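Local coordinates for SusD superfamily protein (Parabacteroides distasonis, PDB 3OTN) that probably binds carbohydrate nutrients at the bacterial outer membrane, as a member of the SusD family of sugar-binding proteins, at residues S25-N30 with M115-F120; T233-L238 with E304-F309; E409-R414 with G440-F445. All coordinates share one frame; numbering follows the deposited sequence.

Interaction 1: S25-N30 with M115-F120; sequences SAYLKN and MAEVKF. With ACT (acetate ion), chain F.
The phenolic oxygen of Tyr27 is held by two hydrogen bonds. Tyr27 OH donates one to Glu117 OE1 at 2.6 Å and accepts one from the backbone N of Val185. The first joins the turn that follows helix 15-25 to helix 108-133, within the helical part of this SusD-family protein, in a sequence family placed in the TPR clan. Glu117 OE1 lies in the plane of the tyrosine ring, at its hydroxyl edge, whereas the phenol approaches that oxygen from above the carboxylate, 38° out of its plane; ring and carboxylate planes stand almost perpendicular, 84° apart. Glu117 reaches this point because its chain is extended beyond CG (chi2 178°), carrying the carboxylate off the helix toward the turn. The same OE1 also takes part in a salt bridge with Arg184, so a buried acid is shared by a phenol and a guanidinium, a setting that would probably favour its charged form. Beside the polar pair the backbones come nearest at Ala26 and Val118, whose CA atoms are 5.9 Å apart. On the far side of the helix, Lys119 NZ forms a salt bridge with Glu170; its bond to an acetate is doubtful. Met121, one turn on, adds to the apolar contact, which within the two segments comes down to Ala26 CB against Val118 CG2 at 4.0 Å.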
loop_
_atom_site.group_PDB
_atom_site.type_symbol
_atom_site.label_atom_id
_atom_site.label_comp_id
_atom_site.label_asym_id
_atom_site.label_seq_id
_atom_site.Cartn_x
_atom_site.Cartn_y
_atom_site.Cartn_z
ATOM N N SER A 25 -20.420 2.551 5.447
ATOM C CA SER A 25 -20.061 3.893 4.959
ATOM C C SER A 25 -18.559 4.154 5.175
ATOM O O SER A 25 -17.934 4.883 4.402
ATOM C CB SER A 25 -20.949 4.996 5.622
ATOM O OG SER A 25 -20.548 5.279 6.977
ATOM N N ALA A 26 -17.979 3.505 6.185
ATOM C CA ALA A 26 -16.549 3.646 6.509
ATOM C C ALA A 26 -15.634 3.053 5.452
ATOM O O ALA A 26 -14.489 3.533 5.255
ATOM C CB ALA A 26 -16.232 3.034 7.909
ATOM N N TYR A 27 -16.148 2.055 4.736
ATOM C CA TYR A 27 -15.415 1.383 3.652
ATOM C C TYR A 27 -15.411 2.159 2.331
ATOM O O TYR A 27 -14.574 1.881 1.472
ATOM C CB TYR A 27 -15.995 -0.014 3.371
ATOM C CG TYR A 27 -15.889 -1.069 4.486
ATOM C CD1 TYR A 27 -16.624 -0.990 5.673
ATOM C CD2 TYR A 27 -15.053 -2.162 4.325
ATOM C CE1 TYR A 27 -16.502 -1.995 6.670
ATOM C CE2 TYR A 27 -14.927 -3.149 5.294
ATOM C CZ TYR A 27 -15.655 -3.090 6.447
ATOM O OH TYR A 27 -15.467 -4.140 7.354
ATOM N N LEU A 28 -16.340 3.089 2.161
ATOM C CA LEU A 28 -16.590 3.709 0.855
ATOM C C LEU A 28 -15.361 4.376 0.282
ATOM O O LEU A 28 -15.040 4.201 -0.893
ATOM C CB LEU A 28 -17.731 4.730 0.936
ATOM C CG LEU A 28 -19.120 4.164 1.211
ATOM C CD1 LEU A 28 -20.125 5.334 1.351
ATOM C CD2 LEU A 28 -19.502 3.155 0.134
ATOM N N LYS A 29 -14.641 5.102 1.132
ATOM C CA LYS A 29 -13.479 5.851 0.659
ATOM C C LYS A 29 -12.197 5.002 0.632
ATOM O O LYS A 29 -11.114 5.528 0.371
ATOM C CB LYS A 29 -13.346 7.194 1.402
ATOM C CG LYS A 29 -14.395 8.234 0.942
ATOM C CD LYS A 29 -14.038 8.732 -0.461
ATOM C CE LYS A 29 -14.913 9.837 -0.949
ATOM N NZ LYS A 29 -16.246 9.363 -1.088
ATOM N N ASN A 30 -12.317 3.682 0.832
ATOM C CA ASN A 30 -11.243 2.746 0.463
ATOM C C ASN A 30 -10.843 2.773 -1.039
ATOM O O ASN A 30 -9.801 2.215 -1.421
ATOM C CB ASN A 30 -11.606 1.293 0.847
ATOM C CG ASN A 30 -11.531 1.014 2.349
ATOM O OD1 ASN A 30 -11.624 1.926 3.214
ATOM N ND2 ASN A 30 -11.433 -0.260 2.677
HETATM N N MSE A 115 -18.399 -1.044 15.495
HETATM C CA MSE A 115 -17.640 0.126 15.886
HETATM C C MSE A 115 -16.140 -0.168 15.771
HETATM O O MSE A 115 -15.369 0.722 15.396
HETATM C CB MSE A 115 -18.055 0.617 17.282
HETATM C CG MSE A 115 -19.485 1.196 17.326
HETATM SE SE MSE A 115 -20.087 1.758 19.136
HETATM C CE MSE A 115 -19.732 0.098 20.062
ATOM N N ALA A 116 -15.738 -1.413 16.039
ATOM C CA ALA A 116 -14.343 -1.836 15.824
ATOM C C ALA A 116 -13.927 -1.696 14.350
ATOM O O ALA A 116 -12.787 -1.333 14.040
ATOM C CB ALA A 116 -14.118 -3.289 16.332
ATOM N N GLU A 117 -14.828 -2.009 13.433
ATOM C CA GLU A 117 -14.508 -1.912 11.999
ATOM C C GLU A 117 -14.237 -0.426 11.639
ATOM O O GLU A 117 -13.329 -0.109 10.883
ATOM C CB GLU A 117 -15.650 -2.468 11.136
ATOM C CG GLU A 117 -15.931 -3.969 11.312
ATOM C CD GLU A 117 -17.093 -4.480 10.470
ATOM O OE1 GLU A 117 -17.222 -4.102 9.288
ATOM O OE2 GLU A 117 -17.890 -5.271 10.999
ATOM N N VAL A 118 -15.072 0.449 12.164
ATOM C CA VAL A 118 -15.022 1.885 11.904
ATOM C C VAL A 118 -13.795 2.476 12.560
ATOM O O VAL A 118 -13.125 3.307 11.949
ATOM C CB VAL A 118 -16.348 2.593 12.329
ATOM C CG1 VAL A 118 -16.277 4.166 12.083
ATOM C CG2 VAL A 118 -17.532 1.947 11.564
ATOM N N LYS A 119 -13.467 2.051 13.780
ATOM C CA LYS A 119 -12.260 2.583 14.415
ATOM C C LYS A 119 -11.017 2.123 13.664
ATOM O O LYS A 119 -10.077 2.906 13.505
ATOM C CB LYS A 119 -12.166 2.205 15.883
ATOM C CG LYS A 119 -13.137 2.954 16.767
ATOM C CD LYS A 119 -13.126 2.332 18.156
ATOM C CE LYS A 119 -14.199 2.938 19.065
ATOM N NZ LYS A 119 -14.055 2.392 20.451
ATOM N N PHE A 120 -11.000 0.859 13.218
ATOM C CA PHE A 120 -9.921 0.376 12.352
ATOM C C PHE A 120 -9.768 1.308 11.153
ATOM O O PHE A 120 -8.649 1.717 10.835
ATOM C CB PHE A 120 -10.149 -1.070 11.879
ATOM C CG PHE A 120 -9.288 -1.477 10.700
ATOM C CD1 PHE A 120 -8.025 -2.061 10.895
ATOM C CD2 PHE A 120 -9.737 -1.288 9.409
ATOM C CE1 PHE A 120 -7.231 -2.439 9.809
ATOM C CE2 PHE A 120 -8.936 -1.631 8.313
ATOM C CZ PHE A 120 -7.685 -2.235 8.521
HETATM C C ACT F . -15.293 -0.585 20.326
HETATM O O ACT F . -14.061 -0.497 20.591
HETATM O OXT ACT F . -15.587 -1.593 19.647
HETATM C CH3 ACT F . -16.326 0.431 20.771
#

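Interaction 2: T233-L238 with E304-F309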
loop_
_atom_site.group_PDB
_atom_site.type_symbol
_atom_site.label_atom_id
_atom_site.label_comp_id
_atom_site.label_asym_id
_atom_site.label_seq_id
_atom_site.Cartn_x
_atom_site.Cartn_y
_atom_site.Cartn_z
ATOM N N THR A 233 2.211 -20.457 -2.638
ATOM C CA THR A 233 3.351 -21.268 -3.064
ATOM C C THR A 233 3.991 -20.688 -4.296
ATOM O O THR A 233 5.151 -20.952 -4.570
ATOM C CB THR A 233 2.931 -22.735 -3.309
ATOM O OG1 THR A 233 1.875 -22.759 -4.283
ATOM C CG2 THR A 233 2.425 -23.327 -2.020
ATOM N N ASP A 234 3.240 -19.911 -5.062
ATOM C CA ASP A 234 3.828 -19.204 -6.212
ATOM C C ASP A 234 3.261 -17.795 -6.383
ATOM O O ASP A 234 2.451 -17.356 -5.574
ATOM C CB ASP A 234 3.656 -20.054 -7.459
ATOM C CG ASP A 234 2.234 -20.168 -7.894
ATOM O OD1 ASP A 234 1.378 -19.434 -7.356
ATOM O OD2 ASP A 234 1.996 -20.993 -8.801
ATOM N N TYR A 235 3.677 -17.099 -7.429
ATOM C CA TYR A 235 3.352 -15.680 -7.607
ATOM C C TYR A 235 2.098 -15.430 -8.383
ATOM O O TYR A 235 1.561 -14.338 -8.309
ATOM C CB TYR A 235 4.523 -14.963 -8.264
ATOM C CG TYR A 235 5.776 -15.154 -7.442
ATOM C CD1 TYR A 235 5.846 -14.700 -6.117
ATOM C CD2 TYR A 235 6.880 -15.798 -7.960
ATOM C CE1 TYR A 235 6.995 -14.888 -5.348
ATOM C CE2 TYR A 235 8.033 -15.989 -7.206
ATOM C CZ TYR A 235 8.084 -15.521 -5.902
ATOM O OH TYR A 235 9.231 -15.726 -5.173
ATOM N N GLU A 236 1.642 -16.424 -9.154
ATOM C CA GLU A 236 0.396 -16.291 -9.916
ATOM C C GLU A 236 -0.815 -15.930 -9.012
ATOM O O GLU A 236 -1.757 -15.238 -9.440
ATOM C CB GLU A 236 0.091 -17.596 -10.678
ATOM C CG GLU A 236 -0.934 -17.404 -11.758
ATOM C CD GLU A 236 -1.523 -18.697 -12.327
ATOM O OE1 GLU A 236 -1.286 -19.792 -11.788
ATOM O OE2 GLU A 236 -2.267 -18.596 -13.314
ATOM N N SER A 237 -0.817 -16.398 -7.775
ATOM C CA SER A 237 -1.913 -16.028 -6.867
ATOM C C SER A 237 -2.163 -14.523 -6.714
ATOM O O SER A 237 -3.316 -14.130 -6.480
ATOM C CB SER A 237 -1.724 -16.639 -5.494
ATOM O OG SER A 237 -1.924 -18.029 -5.547
ATOM N N LEU A 238 -1.108 -13.704 -6.849
ATOM C CA LEU A 238 -1.214 -12.236 -6.691
ATOM C C LEU A 238 -2.013 -11.598 -7.833
ATOM O O LEU A 238 -2.408 -10.460 -7.716
ATOM C CB LEU A 238 0.193 -11.579 -6.631
ATOM C CG LEU A 238 1.093 -12.045 -5.476
ATOM C CD1 LEU A 238 2.478 -11.456 -5.579
ATOM C CD2 LEU A 238 0.445 -11.742 -4.132
ATOM N N GLU A 304 10.837 -14.981 -16.716
ATOM C CA GLU A 304 9.836 -14.432 -17.624
ATOM C C GLU A 304 8.434 -14.779 -17.147
ATOM O O GLU A 304 8.140 -15.938 -16.879
ATOM C CB GLU A 304 10.038 -14.971 -19.044
ATOM C CG GLU A 304 9.049 -14.436 -20.101
ATOM C CD GLU A 304 9.151 -12.917 -20.343
ATOM O OE1 GLU A 304 10.224 -12.327 -20.137
ATOM O OE2 GLU A 304 8.136 -12.353 -20.803
ATOM N N LYS A 305 7.576 -13.759 -17.076
ATOM C CA LYS A 305 6.185 -13.922 -16.640
ATOM C C LYS A 305 6.017 -14.448 -15.198
ATOM O O LYS A 305 5.095 -15.210 -14.887
ATOM C CB LYS A 305 5.356 -14.704 -17.701
ATOM C CG LYS A 305 5.175 -13.866 -18.993
ATOM C CD LYS A 305 4.454 -14.590 -20.102
ATOM C CE LYS A 305 4.522 -13.835 -21.417
ATOM N NZ LYS A 305 5.888 -13.839 -22.066
ATOM N N GLN A 306 6.903 -13.976 -14.325
ATOM C CA GLN A 306 6.720 -14.060 -12.889
ATOM C C GLN A 306 6.368 -12.640 -12.498
ATOM O O GLN A 306 5.251 -12.232 -12.760
ATOM C CB GLN A 306 7.952 -14.658 -12.199
ATOM C CG GLN A 306 8.143 -16.139 -12.606
ATOM C CD GLN A 306 7.043 -17.078 -12.074
ATOM O OE1 GLN A 306 6.350 -16.777 -11.113
ATOM N NE2 GLN A 306 6.927 -18.233 -12.682
ATOM N N TYR A 307 7.281 -11.860 -11.938
ATOM C CA TYR A 307 6.964 -10.475 -11.607
ATOM C C TYR A 307 7.069 -9.536 -12.798
ATOM O O TYR A 307 6.436 -8.462 -12.808
ATOM C CB TYR A 307 7.868 -10.003 -10.479
ATOM C CG TYR A 307 7.425 -10.332 -9.072
ATOM C CD1 TYR A 307 6.339 -11.170 -8.790
ATOM C CD2 TYR A 307 8.117 -9.791 -7.993
ATOM C CE1 TYR A 307 5.927 -11.402 -7.481
ATOM C CE2 TYR A 307 7.694 -10.010 -6.672
ATOM C CZ TYR A 307 6.618 -10.831 -6.424
ATOM O OH TYR A 307 6.224 -11.087 -5.129
ATOM N N PHE A 308 7.871 -9.927 -13.792
ATOM C CA PHE A 308 8.133 -9.098 -14.960
ATOM C C PHE A 308 7.890 -9.875 -16.239
ATOM O O PHE A 308 7.930 -11.121 -16.244
ATOM C CB PHE A 308 9.580 -8.546 -14.919
ATOM C CG PHE A 308 9.901 -7.845 -13.635
ATOM C CD1 PHE A 308 9.273 -6.655 -13.314
ATOM C CD2 PHE A 308 10.750 -8.439 -12.688
ATOM C CE1 PHE A 308 9.540 -6.025 -12.095
ATOM C CE2 PHE A 308 10.991 -7.842 -11.472
ATOM C CZ PHE A 308 10.404 -6.629 -11.170
ATOM N N PHE A 309 7.649 -9.138 -17.317
ATOM C CA PHE A 309 7.567 -9.708 -18.672
ATOM C C PHE A 309 8.185 -8.789 -19.705
ATOM O O PHE A 309 8.406 -7.607 -19.454
ATOM C CB PHE A 309 6.151 -10.192 -19.046
ATOM C CG PHE A 309 5.133 -9.112 -19.371
ATOM C CD1 PHE A 309 4.859 -8.065 -18.500
ATOM C CD2 PHE A 309 4.341 -9.230 -20.530
ATOM C CE1 PHE A 309 3.849 -7.113 -18.784
ATOM C CE2 PHE A 309 3.341 -8.281 -20.826
ATOM C CZ PHE A 309 3.089 -7.228 -19.955
HETATM O O HOH W 1 4.157 -18.099 -10.142
#
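Tyr235 and Tyr307 meet edge to face, and together with Gln306 they account for most of the surface buried here. The edge of the Tyr307 ring is directed at the face of Tyr235, with centroids 4.9 Å apart and planes inclined at 60°. Contact is made chiefly by one corner of the ring, Tyr307 CE1, which comes within 3.6 Å of Tyr235 CD1 and also lies close to CG of the same ring. Tyr307 OH stays beside the Tyr235 ring and is hydrogen-bonded to the backbone O of Asp417, which fixes the far end of the side chain. Leu238, one turn on from Tyr235, adds a methyl group to the same cluster: its CD1 lies 3.9 Å from Tyr307 CE1.

Gln306 approaches Tyr235 from another direction. Its chain folds back at chi2 (-68°), bringing OE1 into the plane of the Tyr235 ring at the edge, 3.3 Å from CD2, with the amide plane turned 71° from that of the ring. The same oxygen accepts a hydrogen bond of 2.7 Å from a water, which in turn accepts one from Tyr235 N at 2.9 Å. One water thus links the side chain of Gln306 to the backbone N of the residue whose ring it borders. Replacing this tyrosine with an alanine would remove the ring, which is likely to leave the edge of Tyr307 without the face it packs on and to open a gap beside Gln306 OE1.

The contact is an aromatic T-shaped pair flanked by a water bridge, joining the loop between helix 210-225 and strand 249-253 to the turn that leads into strand 308-312, the central strand of a three-stranded antiparallel sheet.

Interaction 3: E409-R414 with G440-F445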
loop_
_atom_site.group_PDB
_atom_site.type_symbol
_atom_site.label_atom_id
_atom_site.label_comp_id
_atom_site.label_asym_id
_atom_site.label_seq_id
_atom_site.Cartn_x
_atom_site.Cartn_y
_atom_site.Cartn_z
ATOM N N GLU A 409 18.919 -8.082 4.945
ATOM C CA GLU A 409 18.303 -9.175 4.159
ATOM C C GLU A 409 16.778 -9.131 4.235
ATOM O O GLU A 409 16.124 -9.385 3.225
ATOM C CB GLU A 409 18.809 -10.542 4.610
ATOM C CG GLU A 409 18.135 -11.742 3.931
ATOM C CD GLU A 409 18.338 -11.777 2.422
ATOM O OE1 GLU A 409 19.307 -11.184 1.898
ATOM O OE2 GLU A 409 17.531 -12.445 1.763
ATOM N N VAL A 410 16.220 -8.805 5.410
ATOM C CA VAL A 410 14.744 -8.603 5.561
ATOM C C VAL A 410 14.293 -7.446 4.664
ATOM O O VAL A 410 13.352 -7.570 3.890
ATOM C CB VAL A 410 14.364 -8.323 7.028
ATOM C CG1 VAL A 410 12.903 -7.896 7.159
ATOM C CG2 VAL A 410 14.685 -9.549 7.914
ATOM N N TRP A 411 15.030 -6.335 4.729
ATOM C CA TRP A 411 14.788 -5.214 3.837
ATOM C C TRP A 411 14.850 -5.672 2.376
ATOM O O TRP A 411 13.948 -5.350 1.595
ATOM C CB TRP A 411 15.768 -4.083 4.066
ATOM C CG TRP A 411 15.565 -3.305 5.328
ATOM C CD1 TRP A 411 14.454 -3.301 6.160
ATOM C CD2 TRP A 411 16.489 -2.392 5.898
ATOM N NE1 TRP A 411 14.658 -2.438 7.203
ATOM C CE2 TRP A 411 15.899 -1.875 7.079
ATOM C CE3 TRP A 411 17.778 -1.970 5.544
ATOM C CZ2 TRP A 411 16.544 -0.927 7.884
ATOM C CZ3 TRP A 411 18.422 -1.021 6.354
ATOM C CH2 TRP A 411 17.803 -0.526 7.512
ATOM N N ASP A 412 15.883 -6.446 2.020
ATOM C CA ASP A 412 16.017 -6.928 0.649
ATOM C C ASP A 412 14.748 -7.666 0.200
ATOM O O ASP A 412 14.185 -7.386 -0.892
ATOM C CB ASP A 412 17.222 -7.857 0.475
ATOM C CG ASP A 412 18.552 -7.110 0.236
ATOM O OD1 ASP A 412 18.638 -5.855 0.311
ATOM O OD2 ASP A 412 19.543 -7.816 -0.027
ATOM N N GLN A 413 14.286 -8.602 1.025
ATOM C CA GLN A 413 13.096 -9.348 0.667
ATOM C C GLN A 413 11.842 -8.475 0.612
ATOM O O GLN A 413 10.944 -8.767 -0.164
ATOM C CB GLN A 413 12.903 -10.597 1.539
ATOM C CG GLN A 413 14.056 -11.592 1.443
ATOM C CD GLN A 413 14.429 -11.923 0.010
ATOM O OE1 GLN A 413 13.554 -12.053 -0.839
ATOM N NE2 GLN A 413 15.719 -12.053 -0.266
ATOM N N ARG A 414 11.797 -7.393 1.389
ATOM C CA ARG A 414 10.726 -6.437 1.271
ATOM C C ARG A 414 10.756 -5.775 -0.115
ATOM O O ARG A 414 9.712 -5.642 -0.756
ATOM C CB ARG A 414 10.779 -5.390 2.373
ATOM C CG ARG A 414 10.410 -5.966 3.758
ATOM C CD ARG A 414 10.306 -4.848 4.808
ATOM N NE ARG A 414 9.144 -4.034 4.499
ATOM C CZ ARG A 414 7.894 -4.366 4.758
ATOM N NH1 ARG A 414 7.598 -5.470 5.431
ATOM N NH2 ARG A 414 6.920 -3.563 4.374
ATOM N N GLY A 440 23.724 -2.715 -3.930
ATOM C CA GLY A 440 22.900 -3.420 -2.969
ATOM C C GLY A 440 23.022 -2.857 -1.566
ATOM O O GLY A 440 22.469 -3.437 -0.619
ATOM N N GLU A 441 23.677 -1.701 -1.427
ATOM C CA GLU A 441 23.874 -1.092 -0.119
ATOM C C GLU A 441 22.726 -0.161 0.229
ATOM O O GLU A 441 22.129 0.455 -0.650
ATOM C CB GLU A 441 25.209 -0.334 -0.083
ATOM C CG GLU A 441 26.388 -1.251 -0.332
ATOM C CD GLU A 441 27.720 -0.554 -0.222
ATOM O OE1 GLU A 441 27.740 0.698 -0.114
ATOM O OE2 GLU A 441 28.745 -1.271 -0.263
ATOM N N TYR A 442 22.436 -0.060 1.525
ATOM C CA TYR A 442 21.428 0.832 2.030
ATOM C C TYR A 442 22.106 2.164 2.323
ATOM O O TYR A 442 22.959 2.252 3.203
ATOM C CB TYR A 442 20.676 0.198 3.229
ATOM C CG TYR A 442 19.747 -0.886 2.733
ATOM C CD1 TYR A 442 18.425 -0.593 2.358
ATOM C CD2 TYR A 442 20.208 -2.193 2.549
ATOM C CE1 TYR A 442 17.613 -1.559 1.855
ATOM C CE2 TYR A 442 19.393 -3.175 2.021
ATOM C CZ TYR A 442 18.100 -2.857 1.680
ATOM O OH TYR A 442 17.292 -3.803 1.159
ATOM N N VAL A 443 21.776 3.186 1.535
ATOM C CA VAL A 443 22.414 4.496 1.657
ATOM C C VAL A 443 21.408 5.453 2.289
ATOM O O VAL A 443 20.213 5.193 2.274
ATOM C CB VAL A 443 22.946 5.022 0.297
ATOM C CG1 VAL A 443 23.797 3.961 -0.395
ATOM C CG2 VAL A 443 21.818 5.397 -0.624
ATOM N N ASP A 444 21.889 6.552 2.870
ATOM C CA ASP A 444 20.992 7.497 3.492
ATOM C C ASP A 444 20.079 8.119 2.464
ATOM O O ASP A 444 20.515 8.459 1.353
ATOM C CB ASP A 444 21.753 8.599 4.215
ATOM C CG ASP A 444 22.432 8.107 5.463
ATOM O OD1 ASP A 444 22.150 6.967 5.912
ATOM O OD2 ASP A 444 23.248 8.880 5.982
ATOM N N PHE A 445 18.807 8.249 2.846
ATOM C CA PHE A 445 17.808 8.906 2.015
ATOM C C PHE A 445 18.299 10.303 1.648
ATOM O O PHE A 445 18.305 10.643 0.473
ATOM C CB PHE A 445 16.493 8.955 2.781
ATOM C CG PHE A 445 15.334 9.588 2.036
ATOM C CD1 PHE A 445 15.252 10.964 1.854
ATOM C CD2 PHE A 445 14.242 8.812 1.663
ATOM C CE1 PHE A 445 14.151 11.534 1.234
ATOM C CE2 PHE A 445 13.148 9.374 1.068
ATOM C CZ PHE A 445 13.104 10.751 0.845
HETATM O O HOH W 2 21.508 -5.821 0.524
#
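Helix segment 409-414 faces strand 442-444 at a distance, the CA atoms of Trp411 and Tyr442 being 9.2 Å apart, and the side chains of Trp411, Asp412 and Tyr442 span the interval. The strand is one arm of a two-stranded antiparallel sheet with 433-435, set against helix 403-418 in the RagB/SusD region. Over one face of the Tyr442 ring sits Trp411 CE3, 3.5 Å above the plane and near the ring centre, an edge-to-face pair in which the six-membered ring of the indole presents its edge and the planes meet at 57°. Beyond the ring, Tyr442 OH donates a 2.6 Å hydrogen bond to Asp412 OD1, meeting the anti lone pair of that oxygen. Asp412 CG lies beside its own backbone N (chi1 -84°), which turns the carboxylate toward the phenol. The phenol is therefore held both by its face and by its hydroxyl. Asp412 OD1 has a second partner in Arg435, through a salt bridge from the neighbouring strand, while the indole NE1 of Trp411 is hydrogen-bonded to Glu369 OE2. A water lies 2.9 Å from Asp412 OD2 and 2.8 Å from Gly440 O and links the two.

How the interactions relate
The three contacts follow one another along the chain without overlap. Interaction 1 lies on the opposite side of the molecule's centre from the other two, its centre 32 Å from that of interaction 2 and 34 Å from that of interaction 3. Interactions 2 and 3 are neighbours, with centres 22 Å apart and nearest atoms about 7 Å apart, though they do not touch. Helix 403-418 connects them: it supplies the 409-414 side of interaction 3 and, through Asp417, touches interaction 2. Arg301 is also shared, touching Tyr235 and bonding to Gln413. The bound groups noted near interactions 1 and 3 are acetate and, by Tyr27, 1,2-ethanediol, probably from the crystallisation liquor, so none identifies a sugar site.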